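Local coordinates for plantazolicin methyltransferase BamL (Bacillus amyloliquefaciens subsp. plantarum, PDB 5DLY), which probably transfers methyl groups from S-adenosylmethionine to the amino terminus of the antibiotic plantazolicin, acting as an N-methyltransferase, at residues N12-F20 against E177-A188; R35-I43 against E247-P255. All coordinates share one frame; numbering follows the deposited sequence.

Contact 1 (N12-F20 against E177-A188); sequences NRIQAQTWF and EEEAYLKDQYRA. With 5D7 (prop-2-en-1-yl 2-[(1S)-1-amino-4-carbamimidamidobutyl]-1,3-thiazole-4-carboxylate), chain B; SAH (S-adenosyl-L-homocysteine), chain C.
One carboxylate oxygen, OD2 of D184, takes two nearly straight bonds from helix 12-20. NE1 of W19 donates at 2.9 Å (173° at the hydrogen) to the anti lone pair of OD2, which lies in the indole plane; NE2 of Q15 reaches OD2 at 2.8 Å from above the carboxylate plane. The glutamine extends with CG anti to its backbone N (chi1 176°) and then bends at chi2, which points NE2 at OD2, the amide plane nearly perpendicular to the carboxylate. OD1 takes a bent salt-bridge bond from NH1 of R187 at 2.8 Å, one turn further on, so both oxygens of this buried acid are engaged. W19 is a knob among A180, Y181, D184 and Q185: CB of Y181 sits 3.7 Å from the centroid of the six-membered ring of W19, almost on the normal, a CH-pi contact. Alanine suits the close approach: CB of A16 and CB of A188 press together at 3.5 Å, tighter than usual. Water 1 joins N12 O to D184 O. Towards the ligands, CZ of F20 meets OH of Y181 at 3.4 Å, a hydroxyl hydrogen-bonded to D33 on helix 23-56. With F20 beside both S-adenosyl-L-homocysteine and the substrate analogue, and O of Q185 accepting NH1 of the analogue's guanidinium at 2.9 Å, the polar grip on D184 probably helps hold together two helices that line the active-site pocket.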
loop_
_atom_site.group_PDB
_atom_site.type_symbol
_atom_site.label_atom_id
_atom_site.label_comp_id
_atom_site.label_asym_id
_atom_site.label_seq_id
_atom_site.Cartn_x
_atom_site.Cartn_y
_atom_site.Cartn_z
ATOM N N ASN A 12 3.743 11.537 -15.552
ATOM C CA ASN A 12 3.070 10.243 -15.616
ATOM C C ASN A 12 2.195 10.009 -14.390
ATOM O O ASN A 12 1.070 9.528 -14.508
ATOM C CB ASN A 12 4.078 9.105 -15.774
ATOM C CG ASN A 12 4.810 9.151 -17.104
ATOM O OD1 ASN A 12 4.276 9.625 -18.110
ATOM N ND2 ASN A 12 6.036 8.650 -17.112
ATOM N N ARG A 13 2.712 10.378 -13.223
ATOM C CA ARG A 13 1.996 10.186 -11.967
ATOM C C ARG A 13 0.780 11.104 -11.885
ATOM O O ARG A 13 -0.281 10.686 -11.413
ATOM C CB ARG A 13 2.931 10.385 -10.767
ATOM C CG ARG A 13 4.025 9.335 -10.669
ATOM C CD ARG A 13 4.674 9.321 -9.293
ATOM N NE ARG A 13 5.277 10.618 -8.992
ATOM C CZ ARG A 13 6.468 11.009 -9.433
ATOM N NH1 ARG A 13 7.214 10.201 -10.185
ATOM N NH2 ARG A 13 6.916 12.212 -9.114
ATOM N N ILE A 14 0.921 12.339 -12.380
ATOM C CA ILE A 14 -0.218 13.262 -12.460
ATOM C C ILE A 14 -1.330 12.670 -13.330
ATOM O O ILE A 14 -2.500 12.717 -12.954
ATOM C CB ILE A 14 0.174 14.666 -12.995
ATOM C CG1 ILE A 14 1.303 15.293 -12.161
ATOM C CG2 ILE A 14 -1.058 15.568 -13.089
ATOM C CD1 ILE A 14 0.999 15.497 -10.693
ATOM N N GLN A 15 -0.948 12.101 -14.473
ATOM C CA GLN A 15 -1.888 11.457 -15.388
ATOM C C GLN A 15 -2.580 10.249 -14.757
ATOM O O GLN A 15 -3.791 10.086 -14.904
ATOM C CB GLN A 15 -1.189 11.068 -16.700
ATOM C CG GLN A 15 -2.056 10.303 -17.697
ATOM C CD GLN A 15 -3.292 11.072 -18.147
ATOM O OE1 GLN A 15 -3.322 12.305 -18.117
ATOM N NE2 GLN A 15 -4.323 10.344 -18.565
ATOM N N ALA A 16 -1.824 9.421 -14.035
ATOM C CA ALA A 16 -2.398 8.250 -13.356
ATOM C C ALA A 16 -3.456 8.684 -12.339
ATOM O O ALA A 16 -4.495 8.037 -12.182
ATOM C CB ALA A 16 -1.308 7.437 -12.676
ATOM N N GLN A 17 -3.180 9.792 -11.657
ATOM C CA GLN A 17 -4.066 10.305 -10.623
ATOM C C GLN A 17 -5.382 10.880 -11.177
ATOM O O GLN A 17 -6.375 10.936 -10.452
ATOM C CB GLN A 17 -3.310 11.294 -9.710
ATOM C CG GLN A 17 -4.163 12.075 -8.712
ATOM C CD GLN A 17 -4.912 11.215 -7.713
ATOM O OE1 GLN A 17 -4.619 10.026 -7.518
ATOM N NE2 GLN A 17 -5.909 11.816 -7.073
ATOM N N THR A 18 -5.413 11.254 -12.462
ATOM C CA THR A 18 -6.691 11.675 -13.065
ATOM C C THR A 18 -7.782 10.603 -12.958
ATOM O O THR A 18 -8.968 10.923 -12.908
ATOM C CB THR A 18 -6.567 12.144 -14.536
ATOM O OG1 THR A 18 -6.170 11.053 -15.376
ATOM C CG2 THR A 18 -5.586 13.297 -14.659
ATOM N N TRP A 19 -7.381 9.333 -12.877
ATOM C CA TRP A 19 -8.334 8.236 -12.740
ATOM C C TRP A 19 -9.018 8.154 -11.363
ATOM O O TRP A 19 -9.925 7.352 -11.162
ATOM C CB TRP A 19 -7.658 6.910 -13.131
ATOM C CG TRP A 19 -7.343 6.873 -14.588
ATOM C CD1 TRP A 19 -6.189 7.281 -15.189
ATOM C CD2 TRP A 19 -8.220 6.447 -15.641
ATOM N NE1 TRP A 19 -6.286 7.117 -16.560
ATOM C CE2 TRP A 19 -7.520 6.604 -16.857
ATOM C CE3 TRP A 19 -9.523 5.925 -15.668
ATOM C CZ2 TRP A 19 -8.087 6.265 -18.099
ATOM C CZ3 TRP A 19 -10.086 5.595 -16.897
ATOM C CH2 TRP A 19 -9.362 5.762 -18.096
ATOM N N PHE A 20 -8.595 9.018 -10.435
ATOM C CA PHE A 20 -9.173 9.066 -9.097
ATOM C C PHE A 20 -9.764 10.427 -8.750
ATOM O O PHE A 20 -10.397 10.573 -7.705
ATOM C CB PHE A 20 -8.149 8.590 -8.058
ATOM C CG PHE A 20 -7.706 7.188 -8.308
ATOM C CD1 PHE A 20 -8.480 6.121 -7.862
ATOM C CD2 PHE A 20 -6.568 6.928 -9.067
ATOM C CE1 PHE A 20 -8.112 4.815 -8.133
ATOM C CE2 PHE A 20 -6.192 5.620 -9.334
ATOM C CZ PHE A 20 -6.964 4.566 -8.869
ATOM N N GLU A 177 -11.712 1.381 -21.846
ATOM C CA GLU A 177 -11.502 2.317 -20.736
ATOM C C GLU A 177 -10.578 1.715 -19.665
ATOM O O GLU A 177 -9.637 2.376 -19.216
ATOM C CB GLU A 177 -12.835 2.766 -20.124
ATOM C CG GLU A 177 -13.702 3.618 -21.044
ATOM C CD GLU A 177 -14.617 2.802 -21.946
ATOM O OE1 GLU A 177 -14.592 1.551 -21.900
ATOM O OE2 GLU A 177 -15.379 3.422 -22.719
ATOM N N GLU A 178 -10.831 0.466 -19.276
ATOM C CA GLU A 178 -9.931 -0.242 -18.339
ATOM C C GLU A 178 -8.511 -0.403 -18.885
ATOM O O GLU A 178 -7.531 -0.284 -18.143
ATOM C CB GLU A 178 -10.507 -1.601 -17.931
ATOM C CG GLU A 178 -11.688 -1.482 -16.983
ATOM C CD GLU A 178 -12.241 -2.819 -16.515
ATOM O OE1 GLU A 178 -11.707 -3.891 -16.888
ATOM O OE2 GLU A 178 -13.229 -2.800 -15.758
ATOM N N GLU A 179 -8.397 -0.678 -20.182
ATOM C CA GLU A 179 -7.086 -0.757 -20.821
ATOM C C GLU A 179 -6.326 0.571 -20.713
ATOM O O GLU A 179 -5.154 0.586 -20.349
ATOM C CB GLU A 179 -7.227 -1.190 -22.288
ATOM C CG GLU A 179 -5.917 -1.213 -23.058
ATOM C CD GLU A 179 -6.106 -1.595 -24.512
ATOM O OE1 GLU A 179 -6.640 -0.771 -25.281
ATOM O OE2 GLU A 179 -5.703 -2.714 -24.887
ATOM N N ALA A 180 -7.008 1.673 -21.029
ATOM C CA ALA A 180 -6.443 3.019 -20.917
ATOM C C ALA A 180 -6.030 3.335 -19.483
ATOM O O ALA A 180 -4.944 3.855 -19.242
ATOM C CB ALA A 180 -7.438 4.053 -21.429
ATOM N N TYR A 181 -6.913 2.995 -18.548
ATOM C CA TYR A 181 -6.655 3.120 -17.115
ATOM C C TYR A 181 -5.375 2.399 -16.709
ATOM O O TYR A 181 -4.473 3.003 -16.129
ATOM C CB TYR A 181 -7.867 2.584 -16.350
ATOM C CG TYR A 181 -7.659 2.356 -14.874
ATOM C CD1 TYR A 181 -7.318 3.414 -14.026
ATOM C CD2 TYR A 181 -7.839 1.092 -14.325
ATOM C CE1 TYR A 181 -7.141 3.205 -12.666
ATOM C CE2 TYR A 181 -7.650 0.866 -12.963
ATOM C CZ TYR A 181 -7.309 1.931 -12.147
ATOM O OH TYR A 181 -7.138 1.728 -10.797
ATOM N N LEU A 182 -5.284 1.115 -17.042
ATOM C CA LEU A 182 -4.122 0.318 -16.639
ATOM C C LEU A 182 -2.820 0.796 -17.277
ATOM O O LEU A 182 -1.779 0.822 -16.615
ATOM C CB LEU A 182 -4.353 -1.172 -16.913
ATOM C CG LEU A 182 -5.422 -1.856 -16.050
ATOM C CD1 LEU A 182 -5.546 -3.316 -16.458
ATOM C CD2 LEU A 182 -5.139 -1.723 -14.556
ATOM N N LYS A 183 -2.875 1.177 -18.554
ATOM C CA LYS A 183 -1.691 1.731 -19.219
ATOM C C LYS A 183 -1.165 2.945 -18.451
ATOM O O LYS A 183 0.036 3.033 -18.169
ATOM C CB LYS A 183 -1.985 2.120 -20.673
ATOM C CG LYS A 183 -2.049 0.962 -21.656
ATOM C CD LYS A 183 -2.166 1.517 -23.069
ATOM C CE LYS A 183 -2.694 0.485 -24.047
ATOM N NZ LYS A 183 -3.206 1.162 -25.277
ATOM N N ASP A 184 -2.059 3.882 -18.127
ATOM C CA ASP A 184 -1.684 5.050 -17.331
ATOM C C ASP A 184 -1.145 4.667 -15.945
ATOM O O ASP A 184 -0.160 5.249 -15.479
ATOM C CB ASP A 184 -2.856 6.018 -17.181
ATOM C CG ASP A 184 -3.100 6.859 -18.423
ATOM O OD1 ASP A 184 -2.262 6.850 -19.360
ATOM O OD2 ASP A 184 -4.131 7.550 -18.440
ATOM N N GLN A 185 -1.769 3.681 -15.304
ATOM C CA GLN A 185 -1.317 3.253 -13.972
ATOM C C GLN A 185 0.095 2.656 -14.014
ATOM O O GLN A 185 0.950 3.014 -13.198
ATOM C CB GLN A 185 -2.302 2.277 -13.313
ATOM C CG GLN A 185 -3.701 2.828 -13.044
ATOM C CD GLN A 185 -3.689 4.223 -12.427
ATOM O OE1 GLN A 185 -4.298 5.164 -12.949
ATOM N NE2 GLN A 185 -2.984 4.364 -11.322
ATOM N N TYR A 186 0.338 1.736 -14.948
ATOM C CA TYR A 186 1.662 1.124 -15.062
ATOM C C TYR A 186 2.751 2.100 -15.489
ATOM O O TYR A 186 3.868 2.017 -14.990
ATOM C CB TYR A 186 1.647 -0.123 -15.961
ATOM C CG TYR A 186 1.057 -1.335 -15.274
ATOM C CD1 TYR A 186 1.844 -2.162 -14.466
ATOM C CD2 TYR A 186 -0.297 -1.647 -15.418
ATOM C CE1 TYR A 186 1.296 -3.272 -13.833
ATOM C CE2 TYR A 186 -0.855 -2.744 -14.780
ATOM C CZ TYR A 186 -0.059 -3.550 -13.989
ATOM O OH TYR A 186 -0.632 -4.637 -13.369
ATOM N N ARG A 187 2.419 3.034 -16.385
ATOM C CA ARG A 187 3.382 4.039 -16.844
ATOM C C ARG A 187 3.859 4.940 -15.694
ATOM O O ARG A 187 5.004 5.397 -15.688
ATOM C CB ARG A 187 2.779 4.893 -17.971
ATOM C CG ARG A 187 3.812 5.585 -18.856
ATOM C CD ARG A 187 3.206 6.631 -19.792
ATOM N NE ARG A 187 2.112 6.108 -20.617
ATOM C CZ ARG A 187 0.834 6.461 -20.485
ATOM N NH1 ARG A 187 0.480 7.361 -19.571
ATOM N NH2 ARG A 187 -0.091 5.924 -21.274
ATOM N N ALA A 188 2.985 5.164 -14.712
ATOM C CA ALA A 188 3.321 5.984 -13.546
ATOM C C ALA A 188 4.125 5.221 -12.498
ATOM O O ALA A 188 4.650 5.822 -11.559
ATOM C CB ALA A 188 2.054 6.543 -12.916
HETATM O O9 5D7 B . -3.162 -3.873 -8.067
HETATM C C6 5D7 B . -3.511 -3.610 -9.208
HETATM O O7 5D7 B . -3.479 -4.611 -10.246
HETATM C C8 5D7 B . -2.921 -5.909 -10.023
HETATM C C2 5D7 B . -4.011 -2.262 -9.573
HETATM N N3 5D7 B . -4.283 -1.314 -8.637
HETATM C C4 5D7 B . -4.738 -0.149 -9.120
HETATM S S5 5D7 B . -4.848 -0.265 -10.847
HETATM C C1 5D7 B . -4.266 -1.889 -10.900
HETATM C CA 5D7 B . -5.140 1.090 -8.423
HETATM N N 5D7 B . -5.179 0.800 -6.995
HETATM C CB 5D7 B . -4.183 2.254 -8.716
HETATM C CG 5D7 B . -2.688 1.913 -8.702
HETATM C CD 5D7 B . -1.901 3.141 -8.273
HETATM N NE 5D7 B . -0.476 2.861 -8.393
HETATM C CZ 5D7 B . 0.313 3.009 -9.459
HETATM N NH2 5D7 B . 1.535 2.709 -9.383
HETATM N NH1 5D7 B . -0.151 3.475 -10.549
HETATM C C3 5D7 B . -2.979 -6.677 -11.318
HETATM C C5 5D7 B . -3.182 -7.980 -11.328
HETATM N N SAH C . -5.168 2.021 -0.559
HETATM C CA SAH C . -6.287 1.776 -1.527
HETATM C CB SAH C . -5.983 2.468 -2.852
HETATM C CG SAH C . -7.245 3.121 -3.421
HETATM S SD SAH C . -7.006 3.718 -5.074
HETATM C C SAH C . -6.448 0.299 -1.760
HETATM O O SAH C . -5.855 -0.521 -1.071
HETATM O OXT SAH C . -7.170 -0.132 -2.658
HETATM C "C5'" SAH C . -5.823 5.016 -4.854
HETATM C "C4'" SAH C . -6.245 6.048 -3.816
HETATM O "O4'" SAH C . -5.143 6.928 -3.549
HETATM C "C3'" SAH C . -7.385 6.942 -4.302
HETATM O "O3'" SAH C . -8.495 6.871 -3.386
HETATM C "C2'" SAH C . -6.773 8.336 -4.380
HETATM O "O2'" SAH C . -7.668 9.411 -4.080
HETATM C "C1'" SAH C . -5.670 8.231 -3.341
HETATM N N9 SAH C . -4.588 9.234 -3.464
HETATM C C8 SAH C . -3.916 9.572 -4.586
HETATM N N7 SAH C . -2.994 10.525 -4.324
HETATM C C5 SAH C . -3.065 10.795 -3.009
HETATM C C6 SAH C . -2.365 11.708 -2.096
HETATM N N6 SAH C . -1.387 12.498 -2.578
HETATM N N1 SAH C . -2.728 11.696 -0.786
HETATM C C2 SAH C . -3.712 10.891 -0.335
HETATM N N3 SAH C . -4.401 10.020 -1.119
HETATM C C4 SAH C . -4.121 9.949 -2.447
HETATM O O HOH W 1 0.633 7.593 -16.638
HETATM O O HOH W 2 6.896 7.322 -10.934
#

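Contact 2 (R35-I43 against E247-P255); sequences RETSSIRSI and EQLKQSQMP. With 5D7 (prop-2-en-1-yl 2-[(1S)-1-amino-4-carbamimidamidobutyl]-1,3-thiazole-4-carboxylate), chain B.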
loop_
_atom_site.group_PDB
_atom_site.type_symbol
_atom_site.label_atom_id
_atom_site.label_comp_id
_atom_site.label_asym_id
_atom_site.label_seq_id
_atom_site.Cartn_x
_atom_site.Cartn_y
_atom_site.Cartn_z
ATOM N N ARG A 35 -13.073 -5.316 -8.485
ATOM C CA ARG A 35 -13.125 -6.640 -9.105
ATOM C C ARG A 35 -11.791 -7.381 -9.037
ATOM O O ARG A 35 -11.752 -8.590 -8.802
ATOM C CB ARG A 35 -13.581 -6.525 -10.567
ATOM C CG ARG A 35 -13.827 -7.858 -11.257
ATOM C CD ARG A 35 -14.140 -7.692 -12.740
ATOM N NE ARG A 35 -12.955 -7.341 -13.533
ATOM C CZ ARG A 35 -12.832 -6.240 -14.275
ATOM N NH1 ARG A 35 -13.824 -5.357 -14.371
ATOM N NH2 ARG A 35 -11.709 -6.027 -14.951
ATOM N N GLU A 36 -10.699 -6.650 -9.242
ATOM C CA GLU A 36 -9.406 -7.285 -9.464
ATOM C C GLU A 36 -8.423 -7.172 -8.299
ATOM O O GLU A 36 -7.482 -7.965 -8.218
ATOM C CB GLU A 36 -8.759 -6.749 -10.749
ATOM C CG GLU A 36 -9.580 -6.941 -12.024
ATOM C CD GLU A 36 -9.675 -8.383 -12.516
ATOM O OE1 GLU A 36 -8.945 -9.268 -12.021
ATOM O OE2 GLU A 36 -10.494 -8.641 -13.421
ATOM N N THR A 37 -8.628 -6.199 -7.410
ATOM C CA THR A 37 -7.674 -5.970 -6.316
ATOM C C THR A 37 -8.213 -6.249 -4.912
ATOM O O THR A 37 -7.450 -6.247 -3.945
ATOM C CB THR A 37 -7.023 -4.550 -6.363
ATOM O OG1 THR A 37 -7.913 -3.557 -5.839
ATOM C CG2 THR A 37 -6.620 -4.163 -7.779
ATOM N N SER A 38 -9.516 -6.484 -4.780
ATOM C CA SER A 38 -10.094 -6.632 -3.442
ATOM C C SER A 38 -9.543 -7.838 -2.682
ATOM O O SER A 38 -9.326 -7.740 -1.483
ATOM C CB SER A 38 -11.623 -6.656 -3.476
ATOM O OG SER A 38 -12.101 -7.714 -4.277
ATOM N N SER A 39 -9.297 -8.961 -3.364
ATOM C CA SER A 39 -8.858 -10.164 -2.652
ATOM C C SER A 39 -7.432 -10.067 -2.114
ATOM O O SER A 39 -7.098 -10.727 -1.129
ATOM C CB SER A 39 -9.057 -11.445 -3.482
ATOM O OG SER A 39 -8.194 -11.500 -4.603
ATOM N N ILE A 40 -6.598 -9.248 -2.752
ATOM C CA ILE A 40 -5.225 -9.051 -2.268
ATOM C C ILE A 40 -5.191 -8.162 -1.016
ATOM O O ILE A 40 -4.226 -8.188 -0.257
ATOM C CB ILE A 40 -4.272 -8.536 -3.378
ATOM C CG1 ILE A 40 -2.801 -8.830 -3.047
ATOM C CG2 ILE A 40 -4.464 -7.051 -3.630
ATOM C CD1 ILE A 40 -2.368 -10.264 -3.272
ATOM N N ARG A 41 -6.247 -7.379 -0.800
ATOM C CA ARG A 41 -6.320 -6.496 0.365
ATOM C C ARG A 41 -6.072 -7.243 1.683
ATOM O O ARG A 41 -5.190 -6.863 2.461
ATOM C CB ARG A 41 -7.679 -5.786 0.391
ATOM C CG ARG A 41 -7.635 -4.357 0.881
ATOM C CD ARG A 41 -8.634 -3.489 0.117
ATOM N NE ARG A 41 -9.986 -4.046 0.135
ATOM C CZ ARG A 41 -10.940 -3.783 -0.760
ATOM N NH1 ARG A 41 -10.720 -2.968 -1.784
ATOM N NH2 ARG A 41 -12.128 -4.351 -0.628
ATOM N N SER A 42 -6.832 -8.313 1.931
ATOM C CA SER A 42 -6.671 -9.063 3.173
ATOM C C SER A 42 -5.307 -9.733 3.261
ATOM O O SER A 42 -4.757 -9.870 4.351
ATOM C CB SER A 42 -7.775 -10.108 3.368
ATOM O OG SER A 42 -7.729 -11.108 2.368
ATOM N N ILE A 43 -4.775 -10.174 2.123
ATOM C CA ILE A 43 -3.438 -10.769 2.120
ATOM C C ILE A 43 -2.360 -9.754 2.513
ATOM O O ILE A 43 -1.511 -10.034 3.365
ATOM C CB ILE A 43 -3.138 -11.473 0.791
ATOM C CG1 ILE A 43 -4.069 -12.671 0.662
ATOM C CG2 ILE A 43 -1.676 -11.902 0.706
ATOM C CD1 ILE A 43 -4.164 -13.209 -0.744
ATOM N N GLU A 247 -10.557 -16.691 -6.833
ATOM C CA GLU A 247 -9.616 -15.679 -6.346
ATOM C C GLU A 247 -8.198 -16.229 -6.206
ATOM O O GLU A 247 -7.227 -15.525 -6.501
ATOM C CB GLU A 247 -10.113 -15.004 -5.064
ATOM C CG GLU A 247 -11.342 -14.114 -5.275
ATOM C CD GLU A 247 -11.132 -13.018 -6.313
ATOM O OE1 GLU A 247 -10.056 -12.380 -6.309
ATOM O OE2 GLU A 247 -12.037 -12.795 -7.150
ATOM N N GLN A 248 -8.080 -17.497 -5.815
ATOM C CA GLN A 248 -6.758 -18.130 -5.766
ATOM C C GLN A 248 -6.143 -18.151 -7.163
ATOM O O GLN A 248 -4.954 -17.843 -7.329
ATOM C CB GLN A 248 -6.842 -19.545 -5.185
ATOM C CG GLN A 248 -7.165 -19.605 -3.698
ATOM C CD GLN A 248 -7.083 -21.014 -3.136
ATOM O OE1 GLN A 248 -7.313 -21.985 -3.846
ATOM N NE2 GLN A 248 -6.751 -21.125 -1.859
ATOM N N LEU A 249 -6.946 -18.484 -8.177
ATOM C CA LEU A 249 -6.438 -18.524 -9.549
ATOM C C LEU A 249 -6.080 -17.120 -10.049
ATOM O O LEU A 249 -5.043 -16.931 -10.696
ATOM C CB LEU A 249 -7.421 -19.224 -10.502
ATOM C CG LEU A 249 -6.995 -19.385 -11.969
ATOM C CD1 LEU A 249 -5.675 -20.134 -12.116
ATOM C CD2 LEU A 249 -8.079 -20.089 -12.780
ATOM N N LYS A 250 -6.926 -16.141 -9.731
ATOM C CA LYS A 250 -6.630 -14.741 -10.065
ATOM C C LYS A 250 -5.284 -14.313 -9.491
ATOM O O LYS A 250 -4.471 -13.704 -10.189
ATOM C CB LYS A 250 -7.741 -13.806 -9.582
ATOM C CG LYS A 250 -8.889 -13.647 -10.568
ATOM C CD LYS A 250 -9.711 -12.399 -10.265
ATOM C CE LYS A 250 -10.710 -12.100 -11.376
ATOM N NZ LYS A 250 -10.080 -11.711 -12.670
ATOM N N GLN A 251 -5.044 -14.682 -8.234
ATOM C CA GLN A 251 -3.797 -14.349 -7.548
ATOM C C GLN A 251 -2.590 -15.049 -8.165
ATOM O O GLN A 251 -1.487 -14.502 -8.179
ATOM C CB GLN A 251 -3.909 -14.655 -6.058
ATOM C CG GLN A 251 -4.837 -13.686 -5.329
ATOM C CD GLN A 251 -5.216 -14.136 -3.936
ATOM O OE1 GLN A 251 -4.541 -14.971 -3.322
ATOM N NE2 GLN A 251 -6.302 -13.566 -3.413
ATOM N N SER A 252 -2.810 -16.254 -8.681
ATOM C CA SER A 252 -1.775 -17.007 -9.374
ATOM C C SER A 252 -1.417 -16.349 -10.709
ATOM O O SER A 252 -0.250 -16.335 -11.110
ATOM C CB SER A 252 -2.242 -18.446 -9.595
ATOM O OG SER A 252 -1.236 -19.236 -10.207
ATOM N N GLN A 253 -2.417 -15.777 -11.373
ATOM C CA GLN A 253 -2.229 -15.222 -12.713
ATOM C C GLN A 253 -1.698 -13.789 -12.712
ATOM O O GLN A 253 -1.181 -13.325 -13.729
ATOM C CB GLN A 253 -3.529 -15.324 -13.515
ATOM C CG GLN A 253 -3.832 -16.743 -13.973
ATOM C CD GLN A 253 -5.243 -16.911 -14.505
ATOM O OE1 GLN A 253 -6.105 -16.066 -14.293
ATOM N NE2 GLN A 253 -5.485 -18.025 -15.190
ATOM N N MET A 254 -1.814 -13.112 -11.570
ATOM C CA MET A 254 -1.398 -11.711 -11.402
ATOM C C MET A 254 0.087 -11.523 -11.657
ATOM O O MET A 254 0.878 -12.360 -11.245
ATOM C CB MET A 254 -1.580 -11.292 -9.951
ATOM C CG MET A 254 -2.976 -10.990 -9.492
ATOM S SD MET A 254 -2.741 -10.321 -7.845
ATOM C CE MET A 254 -4.457 -10.137 -7.376
ATOM N N PRO A 255 0.473 -10.387 -12.269
ATOM C CA PRO A 255 1.899 -10.066 -12.316
ATOM C C PRO A 255 2.439 -9.809 -10.913
ATOM O O PRO A 255 1.676 -9.477 -9.999
ATOM C CB PRO A 255 1.950 -8.770 -13.136
ATOM C CG PRO A 255 0.642 -8.675 -13.834
ATOM C CD PRO A 255 -0.348 -9.378 -12.957
HETATM O O9 5D7 B . -3.162 -3.873 -8.067
HETATM C C6 5D7 B . -3.511 -3.610 -9.208
HETATM O O7 5D7 B . -3.479 -4.611 -10.246
HETATM C C8 5D7 B . -2.921 -5.909 -10.023
HETATM C C2 5D7 B . -4.011 -2.262 -9.573
HETATM N N3 5D7 B . -4.283 -1.314 -8.637
HETATM C C4 5D7 B . -4.738 -0.149 -9.120
HETATM S S5 5D7 B . -4.848 -0.265 -10.847
HETATM C C1 5D7 B . -4.266 -1.889 -10.900
HETATM C CA 5D7 B . -5.140 1.090 -8.423
HETATM N N 5D7 B . -5.179 0.800 -6.995
HETATM C CB 5D7 B . -4.183 2.254 -8.716
HETATM C CG 5D7 B . -2.688 1.913 -8.702
HETATM C CD 5D7 B . -1.901 3.141 -8.273
HETATM N NE 5D7 B . -0.476 2.861 -8.393
HETATM C CZ 5D7 B . 0.313 3.009 -9.459
HETATM N NH2 5D7 B . 1.535 2.709 -9.383
HETATM N NH1 5D7 B . -0.151 3.475 -10.549
HETATM C C3 5D7 B . -2.979 -6.677 -11.318
HETATM C C5 5D7 B . -3.182 -7.980 -11.328
HETATM O O HOH W 3 -10.375 -9.433 -6.099
HETATM O O HOH W 4 -7.584 -13.492 -0.391
#
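The hydroxyl of S39 is both donor and acceptor between two side chains of helix 247-253: OG donates a hydrogen bond to OE1 of E247 at 2.7 Å and accepts from NE2 of Q251 at 3.0 Å, with OG exactly in the amide plane. A chi1 of 68° puts OG where both can bond to it, and a serine is short enough to fit where the two helices cross at 94°. Water 3 extends the set by donating to O of R35 and OE1 of E247 while accepting from N of S39; water 4 links O of S39 to NE2 of Q251. About one turn earlier on the helix, E36 bends at chi2 to present OE1 on its syn side to NZ of K250 at 2.8 Å. OE2 accepts NE of R35 at 2.8 Å and a weak bond from NZ of K250 at 3.2 Å; lying between the two bases, the carboxylate probably offsets the charge of both. Apolar contact is sparse: CE of M254 lies 4.3 Å from CB of I40. M254 and P255, just past the helix, pack on the allyl end of the analogue. The whole is a polar, nearly perpendicular helix crossing beside the substrate pocket of a Rossmann-like methyltransferase.

Helices 10-21 and 23-56 follow each other in the chain, and each meets a much later helix, consistent with both contacts closing the N-terminal helices over the Rossmann-like domain. Both are partly buried. Contact 1 is the larger, with closely approaching helices packed round an indole, and it borders cofactor and substrate alike. Contact 2 has more widely spaced helices and scant apolar packing, its side chains meeting mainly through polar and charged groups; it reaches the substrate analogue only at its ester and allyl end, whereas contact 1 reaches the guanidinium and the thiazole, and Y186 also touches the allyl group. A salt bridge between E178 OE1 and R35 NH2, 2.9 Å long, ties the two contacts together, and Y186 packs on P255.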